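Local coordinates for protein STU0660 (Streptococcus thermophilus, PDB 3ZTH) that probably binds DNA as a large Csn2 protein of CRISPR-mediated bacterial immunity and also binds magnesium ions, at residues Trp40-Lys45 with Tyr75-Ile80; Lys10-Leu15 with Glu59-Asp64; Met275-Ser280 with Leu321-His326; Glu213-Phe218 with Gln241-Ile246. One frame throughout, in Å; residues are numbered along the deposited sequence.

Interaction 1 (Trp40-Lys45 with Tyr75-Ile80); sequences WYFGGK and YHYIDI
Y77, whose ring lies against F42 and G43, donates its hydroxyl to the carboxylate two residues further along the strand: Y77 OH stands 2.7 Å from D79 OD2 and meets the anti lone pair of that oxygen. The same oxygen accepts W35 NE1 of helix 28-43, and D79 OD1 pairs with S81 OG, so the carboxylate is held at both ends. With CG anti to the backbone N (chi1 -174°), the Y77 ring reaches over F42 and G43, where CD1 is 3.5 Å from F42 CB and CD2 is 3.8 Å from G43 CA. Strand 76-80 is one edge strand, within this chain, of the mixed sheet in a core assigned to the P-loop NTPase clan; it lies beside 199-204, and this contact seats the last turn of helix 28-43 on it. Y75 turns an edge toward one face of the F42 ring in a T-shaped stack, with Y75 CD2 3.6 Å from F42 CE1 and the planes at 87°, while Y41 CD2 lies over the opposite face of F42. Y75 also makes a cation-pi contact with K198, and F42 and Y75 both rest on L200 of the neighbouring strand.

Interaction 2 (Lys10-Leu15 with Glu59-Asp64); sequences KERIEL and EPTILD
R12 reaches across to T61 and L63 with an extended chain, and the contact is carried almost wholly by its guanidinium group. In the tight part, R12 NH1 donates to T61 O over 2.9 Å with an N-H...O angle of 155°. The carbonyl oxygen lies close to the guanidinium plane, but the donor stands well above the plane of the carbonyl, 65° out of it, and so does not sit on a lone pair. Beside this bond the methyl T61 CG2 comes to 3.3 Å from R12 NH2. L63 closes over one face of the guanidinium, its CD1 3.5 Å from R12 NE and 3.9 Å from R12 CD; here a methyl packs over the flat face of the charged group, without a directional bond, and the two side chains cross at about a right angle. NH1 is shared between T61 O and F4 O, the latter its strongest partner, and NH2 makes a weak bond to Q6 OE1. Strand 2-5 and Q6 just after it lie spatially between the two segments, in a three-stranded antiparallel sheet with 2-5 central and 13-16 and 62-63 flanking it. R12 and T61 flank the end of the central strand, and the arginine bridges the 8.6 Å between the CA atoms of R12 and I62. I62 points away, onto F3, and I13 packs on helix 28-43. The loose side is the surface rim of R12, which is partly exposed and, like L63, touches a crystal neighbour.

Interaction 3 (Met275-Ser280 with Leu321-His326); sequences MKYYPS and LNQLFH
Y277, in the last turn of helix 267-277, brings its ring up to Q323 and L324 at the end of helix 312-324, so that two helix termini meet in the helical C-terminal part of the chain. The second of these helices closes in a Schellman motif, with H326 at positive phi as its C-prime residue. Going out from Y277 CB, the first torsion (chi1 -80°) sets CG anti to the carbonyl carbon and sends the ring toward the other helix, where both partners approach it obliquely. CD2 comes within 4.1 Å of Q323 NE2. One step further out, CE2 approaches most closely, 3.5 Å from Q323 OE1 and 3.9 Å from Q323 CD. At the other rim of the ring, CE1 meets the methyl L324 CD2 at 4.1 Å. The amide and the leucine methyl come from the same side of the ring plane, the amide by the CD2-CE2 bond and the methyl near CE1. The amide does not stack flat on the ring: the two planes are 62° apart and the side chains cross at about a right angle. Q323 reaches this place with a fully extended chain. L324 runs past Y277 in the opposite direction. The contact is a shallow one at the surface, and the same two helices also meet through Y277 on I320, L324 on R273 and V274, and L321 on V274. Just beyond, Y278 and P279 pack against L342 and F345 of the second subunit. Within the Schellman turn, H326 N bonds to Q323 O at 2.7 Å.

Interaction 4 (Glu213-Phe218 with Gln241-Ile246); sequences ESYTIF and QGYLKI
Y215 and Y243 form a T-shaped stack between helix 212-228 and the loop that follows strand 232-237, in a P-loop NTPase-type core where that helix makes the beta-alpha-beta crossover from strand 199-204 to the neighbouring parallel strand 232-237. The aromatic contact dominates. Y243 directs an edge at a face of Y215, with the planes 83° apart and the ring centroids 5.1 Å from each other; the approach is close, Y243 CD2 standing 3.3 Å from Y215 CG. F218 CD2 covers the opposite face, so the Y215 ring is sandwiched between its own helix and the loop. With its CG anti to the backbone N (chi1 -172°), Y215 is swung out from the helix to receive the Y243 edge. K245 CE lies at the edge of the Y215 ring, near its plane, 4.1 Å from Y215 CD2.

Polar links lie round the stack. Y215 OH donates to a water at 2.8 Å; a second leg from that water to Y243 O is doubtful, being unusually short, so a bridge to the loop backbone is only possible. The Y243 hydroxyl is bonded to I210 O, outside the two segments. The side chain of Y243 approaches a bound magnesium ion to about 4 Å at the nearest atoms and comes equally near E212, which binds magnesium in a structure of this protein but holds no ion in this chain. T216 OG1 has its stronger partners in E212 O and in R306 NH2 of the second subunit; the lysine adds a weak bond, K245 NZ to T216 OG1, at 3.4 Å.

How the interactions relate
From the N terminus, residues 10-15 open interaction 2 and residues 40-45 open interaction 1 before 59-64 closes the first loop and 75-80 the second, so the two contacts cross. They also touch: the Y41 ring lies against P60 and T61, and F42 meets I62, which joins the small antiparallel sheet to helix 28-43 and the edge of the mixed sheet. Interaction 4 then closes its own loop, from helix 212-228 to the segment after strand 232-237, within the same core. Interaction 3 follows in series and ties two helices of the C-terminal part, its centre about 26 Å from that of interaction 4. Interactions 1, 3 and 4 all touch the second subunit.

Interaction 1 (Trp40-Lys45 with Tyr75-Ile80)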
# COMPACT_ATOMS: atom_id res chain seq x y z
N TRP A 40 -25.02 -9.91 6.17
CA TRP A 40 -23.72 -10.56 6.19
C TRP A 40 -23.75 -11.82 5.36
O TRP A 40 -22.87 -12.07 4.55
CB TRP A 40 -23.32 -10.90 7.63
CG TRP A 40 -22.63 -9.77 8.35
CD1 TRP A 40 -22.56 -8.46 7.96
CD2 TRP A 40 -21.92 -9.86 9.59
NE1 TRP A 40 -21.85 -7.73 8.88
CE2 TRP A 40 -21.44 -8.56 9.89
CE3 TRP A 40 -21.63 -10.91 10.48
CZ2 TRP A 40 -20.69 -8.29 11.05
CZ3 TRP A 40 -20.88 -10.64 11.62
CH2 TRP A 40 -20.42 -9.33 11.89
N TYR A 41 -24.79 -12.62 5.57
CA TYR A 41 -24.96 -13.88 4.86
C TYR A 41 -25.02 -13.68 3.35
O TYR A 41 -24.25 -14.29 2.60
CB TYR A 41 -26.25 -14.55 5.32
CG TYR A 41 -26.33 -16.02 5.00
CD1 TYR A 41 -25.57 -16.95 5.71
CD2 TYR A 41 -27.22 -16.50 4.03
CE1 TYR A 41 -25.68 -18.31 5.48
CE2 TYR A 41 -27.35 -17.86 3.79
CZ TYR A 41 -26.58 -18.76 4.52
OH TYR A 41 -26.72 -20.12 4.32
N PHE A 42 -25.94 -12.84 2.90
CA PHE A 42 -26.12 -12.60 1.48
C PHE A 42 -25.25 -11.49 0.91
O PHE A 42 -25.12 -11.36 -0.30
CB PHE A 42 -27.59 -12.29 1.18
CG PHE A 42 -28.52 -13.44 1.45
CD1 PHE A 42 -28.35 -14.67 0.82
CD2 PHE A 42 -29.58 -13.30 2.35
CE1 PHE A 42 -29.21 -15.73 1.06
CE2 PHE A 42 -30.45 -14.36 2.60
CZ PHE A 42 -30.26 -15.58 1.95
N GLY A 43 -24.65 -10.69 1.79
CA GLY A 43 -23.81 -9.59 1.35
C GLY A 43 -22.36 -9.91 1.07
O GLY A 43 -21.61 -9.02 0.64
N GLY A 44 -21.93 -11.14 1.32
CA GLY A 44 -20.55 -11.50 1.04
C GLY A 44 -19.56 -11.18 2.15
O GLY A 44 -18.36 -11.04 1.91
N LYS A 45 -20.06 -11.07 3.37
CA LYS A 45 -19.20 -10.77 4.50
C LYS A 45 -18.11 -11.83 4.69
O LYS A 45 -18.37 -13.03 4.67
CB LYS A 45 -20.05 -10.69 5.77
CG LYS A 45 -19.27 -10.55 7.06
CD LYS A 45 -18.69 -9.16 7.20
CE LYS A 45 -18.09 -8.96 8.59
NZ LYS A 45 -17.66 -7.55 8.82
N TYR A 75 -28.68 -15.12 -4.11
CA TYR A 75 -29.28 -13.87 -4.58
C TYR A 75 -28.26 -12.80 -4.91
O TYR A 75 -27.14 -12.82 -4.42
CB TYR A 75 -30.19 -13.24 -3.52
CG TYR A 75 -31.34 -14.07 -3.01
CD1 TYR A 75 -32.55 -14.12 -3.70
CD2 TYR A 75 -31.23 -14.78 -1.82
CE1 TYR A 75 -33.63 -14.84 -3.20
CE2 TYR A 75 -32.30 -15.51 -1.31
CZ TYR A 75 -33.50 -15.53 -2.01
OH TYR A 75 -34.55 -16.27 -1.51
N HIS A 76 -28.68 -11.84 -5.74
CA HIS A 76 -27.87 -10.68 -6.05
C HIS A 76 -28.44 -9.74 -4.98
O HIS A 76 -29.48 -9.12 -5.17
CB HIS A 76 -28.18 -10.12 -7.44
CG HIS A 76 -27.43 -10.81 -8.54
ND1 HIS A 76 -27.91 -11.93 -9.19
CD2 HIS A 76 -26.20 -10.57 -9.06
CE1 HIS A 76 -27.02 -12.34 -10.07
NE2 HIS A 76 -25.97 -11.54 -10.01
N TYR A 77 -27.76 -9.70 -3.85
CA TYR A 77 -28.18 -8.92 -2.69
C TYR A 77 -27.84 -7.43 -2.69
O TYR A 77 -26.70 -7.04 -2.92
CB TYR A 77 -27.57 -9.55 -1.44
CG TYR A 77 -28.03 -8.96 -0.14
CD1 TYR A 77 -29.26 -9.31 0.41
CD2 TYR A 77 -27.23 -8.04 0.55
CE1 TYR A 77 -29.68 -8.78 1.62
CE2 TYR A 77 -27.65 -7.50 1.76
CZ TYR A 77 -28.88 -7.87 2.29
OH TYR A 77 -29.31 -7.34 3.49
N ILE A 78 -28.84 -6.59 -2.43
CA ILE A 78 -28.59 -5.16 -2.35
C ILE A 78 -29.16 -4.62 -1.05
O ILE A 78 -30.38 -4.65 -0.84
CB ILE A 78 -29.25 -4.37 -3.47
CG1 ILE A 78 -28.60 -4.72 -4.81
CG2 ILE A 78 -29.11 -2.88 -3.17
CD1 ILE A 78 -29.12 -3.87 -5.98
N ASP A 79 -28.29 -4.11 -0.19
CA ASP A 79 -28.72 -3.58 1.09
C ASP A 79 -28.85 -2.07 1.06
O ASP A 79 -27.91 -1.36 0.76
CB ASP A 79 -27.75 -3.97 2.19
CG ASP A 79 -28.34 -3.76 3.57
OD1 ASP A 79 -28.23 -2.64 4.10
OD2 ASP A 79 -28.93 -4.72 4.12
N ILE A 80 -30.04 -1.58 1.39
CA ILE A 80 -30.28 -0.15 1.44
C ILE A 80 -30.77 0.24 2.83
O ILE A 80 -31.96 0.13 3.14
CB ILE A 80 -31.29 0.29 0.37
CG1 ILE A 80 -30.65 0.16 -1.02
CG2 ILE A 80 -31.73 1.72 0.60
CD1 ILE A 80 -31.54 0.61 -2.15

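Interaction 2 (Lys10-Leu15 with Glu59-Asp64)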
# COMPACT_ATOMS: atom_id res chain seq x y z
N LYS A 10 -30.67 -19.51 20.76
CA LYS A 10 -32.04 -19.99 20.76
C LYS A 10 -32.40 -20.63 19.42
O LYS A 10 -31.56 -20.76 18.53
CB LYS A 10 -32.99 -18.83 21.04
CG LYS A 10 -32.81 -18.17 22.39
CD LYS A 10 -33.89 -17.13 22.61
CE LYS A 10 -33.89 -16.62 24.04
NZ LYS A 10 -35.06 -15.71 24.26
N GLU A 11 -33.65 -21.03 19.29
CA GLU A 11 -34.12 -21.63 18.05
C GLU A 11 -33.93 -20.63 16.92
O GLU A 11 -33.70 -19.45 17.16
CB GLU A 11 -35.61 -21.99 18.17
CG GLU A 11 -36.46 -20.83 18.67
CD GLU A 11 -37.93 -21.18 18.74
OE1 GLU A 11 -38.32 -22.28 18.27
OE2 GLU A 11 -38.71 -20.36 19.26
N ARG A 12 -34.02 -21.11 15.69
CA ARG A 12 -33.85 -20.24 14.56
C ARG A 12 -35.00 -19.26 14.44
O ARG A 12 -36.13 -19.56 14.84
CB ARG A 12 -33.70 -21.07 13.27
CG ARG A 12 -32.31 -21.68 13.14
CD ARG A 12 -32.25 -22.80 12.13
NE ARG A 12 -30.89 -23.33 12.03
CZ ARG A 12 -29.91 -22.75 11.34
NH1 ARG A 12 -30.15 -21.62 10.68
NH2 ARG A 12 -28.69 -23.28 11.32
N ILE A 13 -34.70 -18.07 13.91
CA ILE A 13 -35.72 -17.06 13.71
C ILE A 13 -36.41 -17.44 12.41
O ILE A 13 -35.76 -17.52 11.36
CB ILE A 13 -35.10 -15.65 13.57
CG1 ILE A 13 -34.33 -15.30 14.84
CG2 ILE A 13 -36.17 -14.62 13.32
CD1 ILE A 13 -32.91 -14.88 14.59
N GLU A 14 -37.71 -17.70 12.48
CA GLU A 14 -38.50 -18.08 11.31
C GLU A 14 -39.01 -16.86 10.56
O GLU A 14 -39.56 -15.94 11.16
CB GLU A 14 -39.69 -18.96 11.71
CG GLU A 14 -40.40 -19.61 10.53
CD GLU A 14 -41.48 -20.57 10.96
OE1 GLU A 14 -41.30 -21.21 12.02
OE2 GLU A 14 -42.51 -20.70 10.25
N LEU A 15 -38.83 -16.86 9.25
CA LEU A 15 -39.26 -15.76 8.40
C LEU A 15 -40.01 -16.30 7.17
O LEU A 15 -39.47 -17.10 6.40
CB LEU A 15 -38.03 -14.98 7.94
CG LEU A 15 -37.62 -13.63 8.55
CD1 LEU A 15 -38.02 -13.51 10.01
CD2 LEU A 15 -36.11 -13.51 8.39
N GLU A 59 -19.39 -20.69 11.04
CA GLU A 59 -20.13 -19.72 10.24
C GLU A 59 -21.63 -19.91 10.40
O GLU A 59 -22.12 -21.03 10.40
CB GLU A 59 -19.75 -19.85 8.77
CG GLU A 59 -18.26 -19.99 8.53
CD GLU A 59 -17.87 -19.73 7.09
OE1 GLU A 59 -18.62 -20.15 6.18
OE2 GLU A 59 -16.80 -19.12 6.88
N PRO A 60 -22.39 -18.80 10.53
CA PRO A 60 -23.85 -18.85 10.69
C PRO A 60 -24.56 -19.33 9.42
O PRO A 60 -24.12 -19.07 8.30
CB PRO A 60 -24.20 -17.41 11.06
CG PRO A 60 -23.17 -16.62 10.31
CD PRO A 60 -21.91 -17.40 10.59
N THR A 61 -25.69 -20.01 9.61
CA THR A 61 -26.44 -20.55 8.49
C THR A 61 -27.90 -20.11 8.41
O THR A 61 -28.48 -19.67 9.40
CB THR A 61 -26.36 -22.10 8.55
OG1 THR A 61 -25.38 -22.56 7.61
CG2 THR A 61 -27.69 -22.74 8.26
N ILE A 62 -28.47 -20.22 7.21
CA ILE A 62 -29.88 -19.89 6.98
C ILE A 62 -30.51 -21.07 6.25
O ILE A 62 -30.09 -21.41 5.13
CB ILE A 62 -30.06 -18.62 6.11
CG1 ILE A 62 -29.47 -17.40 6.82
CG2 ILE A 62 -31.53 -18.40 5.82
CD1 ILE A 62 -29.82 -16.07 6.18
N LEU A 63 -31.51 -21.70 6.87
CA LEU A 63 -32.16 -22.87 6.27
C LEU A 63 -33.51 -22.55 5.66
O LEU A 63 -34.16 -21.58 6.04
CB LEU A 63 -32.34 -23.96 7.33
CG LEU A 63 -31.10 -24.28 8.16
CD1 LEU A 63 -31.46 -25.29 9.24
CD2 LEU A 63 -29.99 -24.81 7.25
N ASP A 64 -33.94 -23.39 4.71
CA ASP A 64 -35.25 -23.21 4.08
C ASP A 64 -36.26 -24.12 4.77
O ASP A 64 -35.96 -24.72 5.80
CB ASP A 64 -35.18 -23.54 2.59
CG ASP A 64 -34.69 -24.95 2.34
OD1 ASP A 64 -35.24 -25.90 2.93
OD2 ASP A 64 -33.74 -25.11 1.53

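Interaction 3 (Met275-Ser280 with Leu321-His326)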
# COMPACT_ATOMS: atom_id res chain seq x y z
N MSE A 275 -64.06 -11.88 13.34
CA MSE A 275 -65.49 -11.61 13.33
C MSE A 275 -66.22 -12.54 14.31
O MSE A 275 -67.11 -12.10 15.04
CB MSE A 275 -66.02 -11.78 11.90
CG MSE A 275 -67.52 -11.58 11.73
SE MSE A 275 -68.04 -11.41 9.85
CE MSE A 275 -67.71 -13.24 9.26
N LYS A 276 -65.82 -13.81 14.35
CA LYS A 276 -66.45 -14.76 15.26
C LYS A 276 -66.29 -14.34 16.73
O LYS A 276 -67.18 -14.56 17.54
CB LYS A 276 -65.86 -16.16 15.06
CG LYS A 276 -66.48 -17.19 15.99
CD LYS A 276 -65.95 -18.61 15.78
CE LYS A 276 -66.70 -19.60 16.70
NZ LYS A 276 -66.27 -21.03 16.56
N TYR A 277 -65.15 -13.73 17.05
CA TYR A 277 -64.86 -13.27 18.41
C TYR A 277 -65.31 -11.85 18.71
O TYR A 277 -65.34 -11.45 19.87
CB TYR A 277 -63.37 -13.37 18.68
CG TYR A 277 -62.88 -14.74 19.04
CD1 TYR A 277 -62.49 -15.64 18.05
CD2 TYR A 277 -62.78 -15.14 20.37
CE1 TYR A 277 -62.01 -16.90 18.37
CE2 TYR A 277 -62.30 -16.41 20.71
CZ TYR A 277 -61.91 -17.27 19.70
OH TYR A 277 -61.40 -18.51 20.02
N TYR A 278 -65.65 -11.07 17.69
CA TYR A 278 -66.06 -9.69 17.92
C TYR A 278 -67.22 -9.61 18.92
O TYR A 278 -68.25 -10.28 18.77
CB TYR A 278 -66.47 -9.03 16.61
CG TYR A 278 -66.21 -7.55 16.60
CD1 TYR A 278 -64.91 -7.06 16.51
CD2 TYR A 278 -67.25 -6.64 16.68
CE1 TYR A 278 -64.65 -5.70 16.50
CE2 TYR A 278 -67.01 -5.27 16.68
CZ TYR A 278 -65.70 -4.80 16.59
OH TYR A 278 -65.45 -3.45 16.59
N PRO A 279 -67.07 -8.76 19.95
CA PRO A 279 -68.08 -8.56 21.00
C PRO A 279 -69.33 -7.80 20.58
O PRO A 279 -70.16 -7.44 21.42
CB PRO A 279 -67.30 -7.81 22.08
CG PRO A 279 -66.41 -6.94 21.26
CD PRO A 279 -65.91 -7.89 20.18
N SER A 280 -69.48 -7.56 19.29
CA SER A 280 -70.64 -6.82 18.81
C SER A 280 -71.10 -7.34 17.46
O SER A 280 -70.35 -8.00 16.75
CB SER A 280 -70.28 -5.33 18.71
OG SER A 280 -71.13 -4.63 17.82
N LEU A 321 -56.79 -10.55 18.04
CA LEU A 321 -55.69 -11.10 17.25
C LEU A 321 -54.69 -11.80 18.14
O LEU A 321 -54.26 -12.92 17.84
CB LEU A 321 -55.00 -10.00 16.44
CG LEU A 321 -55.78 -9.57 15.19
CD1 LEU A 321 -55.07 -8.41 14.52
CD2 LEU A 321 -55.92 -10.75 14.22
N ASN A 322 -54.30 -11.15 19.23
CA ASN A 322 -53.35 -11.77 20.14
C ASN A 322 -53.86 -13.14 20.56
O ASN A 322 -53.12 -14.12 20.54
CB ASN A 322 -53.14 -10.90 21.37
CG ASN A 322 -51.84 -10.13 21.31
OD1 ASN A 322 -51.62 -9.21 22.09
ND2 ASN A 322 -50.98 -10.51 20.37
N GLN A 323 -55.13 -13.21 20.92
CA GLN A 323 -55.73 -14.47 21.32
C GLN A 323 -55.59 -15.54 20.24
O GLN A 323 -55.33 -16.71 20.55
CB GLN A 323 -57.21 -14.26 21.66
CG GLN A 323 -57.88 -15.50 22.21
CD GLN A 323 -59.25 -15.25 22.80
OE1 GLN A 323 -59.92 -16.18 23.25
NE2 GLN A 323 -59.67 -13.99 22.81
N LEU A 324 -55.73 -15.16 18.97
CA LEU A 324 -55.61 -16.10 17.86
C LEU A 324 -54.21 -16.68 17.78
O LEU A 324 -53.99 -17.71 17.14
CB LEU A 324 -55.94 -15.43 16.53
CG LEU A 324 -57.37 -14.95 16.33
CD1 LEU A 324 -57.56 -14.62 14.87
CD2 LEU A 324 -58.38 -16.02 16.75
N PHE A 325 -53.25 -16.01 18.41
CA PHE A 325 -51.88 -16.48 18.42
C PHE A 325 -51.58 -17.04 19.81
O PHE A 325 -50.45 -17.37 20.13
CB PHE A 325 -50.92 -15.33 18.09
CG PHE A 325 -50.91 -14.97 16.63
CD1 PHE A 325 -50.32 -15.81 15.70
CD2 PHE A 325 -51.49 -13.79 16.19
CE1 PHE A 325 -50.32 -15.48 14.35
CE2 PHE A 325 -51.49 -13.45 14.85
CZ PHE A 325 -50.90 -14.30 13.92
N HIS A 326 -52.62 -17.15 20.61
CA HIS A 326 -52.48 -17.67 21.95
C HIS A 326 -51.54 -16.82 22.79
O HIS A 326 -50.88 -17.32 23.70
CB HIS A 326 -51.98 -19.12 21.90
CG HIS A 326 -52.90 -20.04 21.17
ND1 HIS A 326 -54.20 -20.24 21.55
CD2 HIS A 326 -52.70 -20.81 20.08
CE1 HIS A 326 -54.78 -21.09 20.72
NE2 HIS A 326 -53.89 -21.46 19.82

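Interaction 4 (Glu213-Phe218 with Gln241-Ile246)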
# COMPACT_ATOMS: atom_id res chain seq x y z
N GLU A 213 -47.43 9.69 2.67
CA GLU A 213 -47.91 9.82 1.29
C GLU A 213 -46.84 9.40 0.28
O GLU A 213 -47.13 8.66 -0.67
CB GLU A 213 -48.33 11.25 0.99
CG GLU A 213 -49.56 11.74 1.74
CD GLU A 213 -49.37 11.76 3.25
OE1 GLU A 213 -48.29 12.19 3.71
OE2 GLU A 213 -50.32 11.37 3.96
N SER A 214 -45.61 9.87 0.47
CA SER A 214 -44.54 9.52 -0.45
C SER A 214 -44.28 8.02 -0.41
O SER A 214 -44.13 7.37 -1.45
CB SER A 214 -43.24 10.27 -0.10
OG SER A 214 -43.31 11.63 -0.49
N TYR A 215 -44.26 7.46 0.79
CA TYR A 215 -44.01 6.04 0.94
C TYR A 215 -45.01 5.20 0.13
O TYR A 215 -44.64 4.20 -0.49
CB TYR A 215 -44.07 5.65 2.42
CG TYR A 215 -43.64 4.22 2.63
CD1 TYR A 215 -42.29 3.91 2.80
CD2 TYR A 215 -44.56 3.18 2.58
CE1 TYR A 215 -41.86 2.60 2.91
CE2 TYR A 215 -44.14 1.85 2.69
CZ TYR A 215 -42.79 1.58 2.86
OH TYR A 215 -42.36 0.28 2.99
N THR A 216 -46.26 5.62 0.13
CA THR A 216 -47.31 4.95 -0.62
C THR A 216 -46.93 4.93 -2.12
O THR A 216 -47.14 3.94 -2.82
CB THR A 216 -48.65 5.69 -0.41
OG1 THR A 216 -49.01 5.60 0.98
CG2 THR A 216 -49.76 5.12 -1.27
N ILE A 217 -46.36 6.03 -2.60
CA ILE A 217 -45.93 6.11 -3.99
C ILE A 217 -44.81 5.10 -4.23
O ILE A 217 -44.81 4.35 -5.23
CB ILE A 217 -45.43 7.54 -4.33
CG1 ILE A 217 -46.61 8.51 -4.32
CG2 ILE A 217 -44.71 7.55 -5.67
CD1 ILE A 217 -46.22 9.97 -4.56
N PHE A 218 -43.85 5.07 -3.32
CA PHE A 218 -42.72 4.15 -3.38
C PHE A 218 -43.18 2.69 -3.33
O PHE A 218 -42.68 1.84 -4.07
CB PHE A 218 -41.77 4.43 -2.21
CG PHE A 218 -40.89 3.27 -1.85
CD1 PHE A 218 -39.75 2.98 -2.59
CD2 PHE A 218 -41.22 2.44 -0.77
CE1 PHE A 218 -38.95 1.89 -2.27
CE2 PHE A 218 -40.43 1.35 -0.44
CZ PHE A 218 -39.29 1.07 -1.19
N GLN A 241 -45.82 2.69 12.92
CA GLN A 241 -47.07 3.32 12.49
C GLN A 241 -47.07 4.02 11.14
O GLN A 241 -46.15 4.75 10.80
CB GLN A 241 -47.54 4.28 13.59
CG GLN A 241 -48.88 4.97 13.30
CD GLN A 241 -48.72 6.26 12.48
OE1 GLN A 241 -49.63 6.65 11.73
NE2 GLN A 241 -47.58 6.93 12.64
N GLY A 242 -48.12 3.79 10.37
CA GLY A 242 -48.27 4.44 9.08
C GLY A 242 -47.49 3.98 7.86
O GLY A 242 -47.58 4.65 6.83
N TYR A 243 -46.75 2.88 7.95
CA TYR A 243 -45.98 2.40 6.80
C TYR A 243 -46.24 0.96 6.36
O TYR A 243 -46.11 0.62 5.19
CB TYR A 243 -44.48 2.62 7.04
CG TYR A 243 -44.13 4.08 7.06
CD1 TYR A 243 -44.28 4.84 8.23
CD2 TYR A 243 -43.73 4.73 5.90
CE1 TYR A 243 -44.06 6.20 8.22
CE2 TYR A 243 -43.50 6.10 5.88
CZ TYR A 243 -43.67 6.83 7.04
OH TYR A 243 -43.44 8.19 7.03
N LEU A 244 -46.60 0.11 7.32
CA LEU A 244 -46.89 -1.28 7.02
C LEU A 244 -48.10 -1.36 6.08
O LEU A 244 -49.14 -0.77 6.35
CB LEU A 244 -47.20 -2.03 8.32
CG LEU A 244 -47.55 -3.51 8.22
CD1 LEU A 244 -46.35 -4.29 7.67
CD2 LEU A 244 -47.95 -4.01 9.61
N LYS A 245 -47.96 -2.09 4.97
CA LYS A 245 -49.05 -2.24 4.01
C LYS A 245 -49.53 -3.68 4.02
O LYS A 245 -48.74 -4.60 3.78
CB LYS A 245 -48.58 -1.89 2.59
CG LYS A 245 -48.02 -0.48 2.42
CD LYS A 245 -49.07 0.58 2.77
CE LYS A 245 -48.45 1.97 2.78
NZ LYS A 245 -49.42 3.04 3.17
N ILE A 246 -50.81 -3.89 4.28
CA ILE A 246 -51.38 -5.24 4.30
C ILE A 246 -52.46 -5.44 3.25
O ILE A 246 -53.38 -4.64 3.14
CB ILE A 246 -51.99 -5.57 5.69
CG1 ILE A 246 -50.89 -5.66 6.74
CG2 ILE A 246 -52.78 -6.86 5.63
CD1 ILE A 246 -51.39 -5.98 8.13
O HOH W 1 -44.41 -1.00 4.32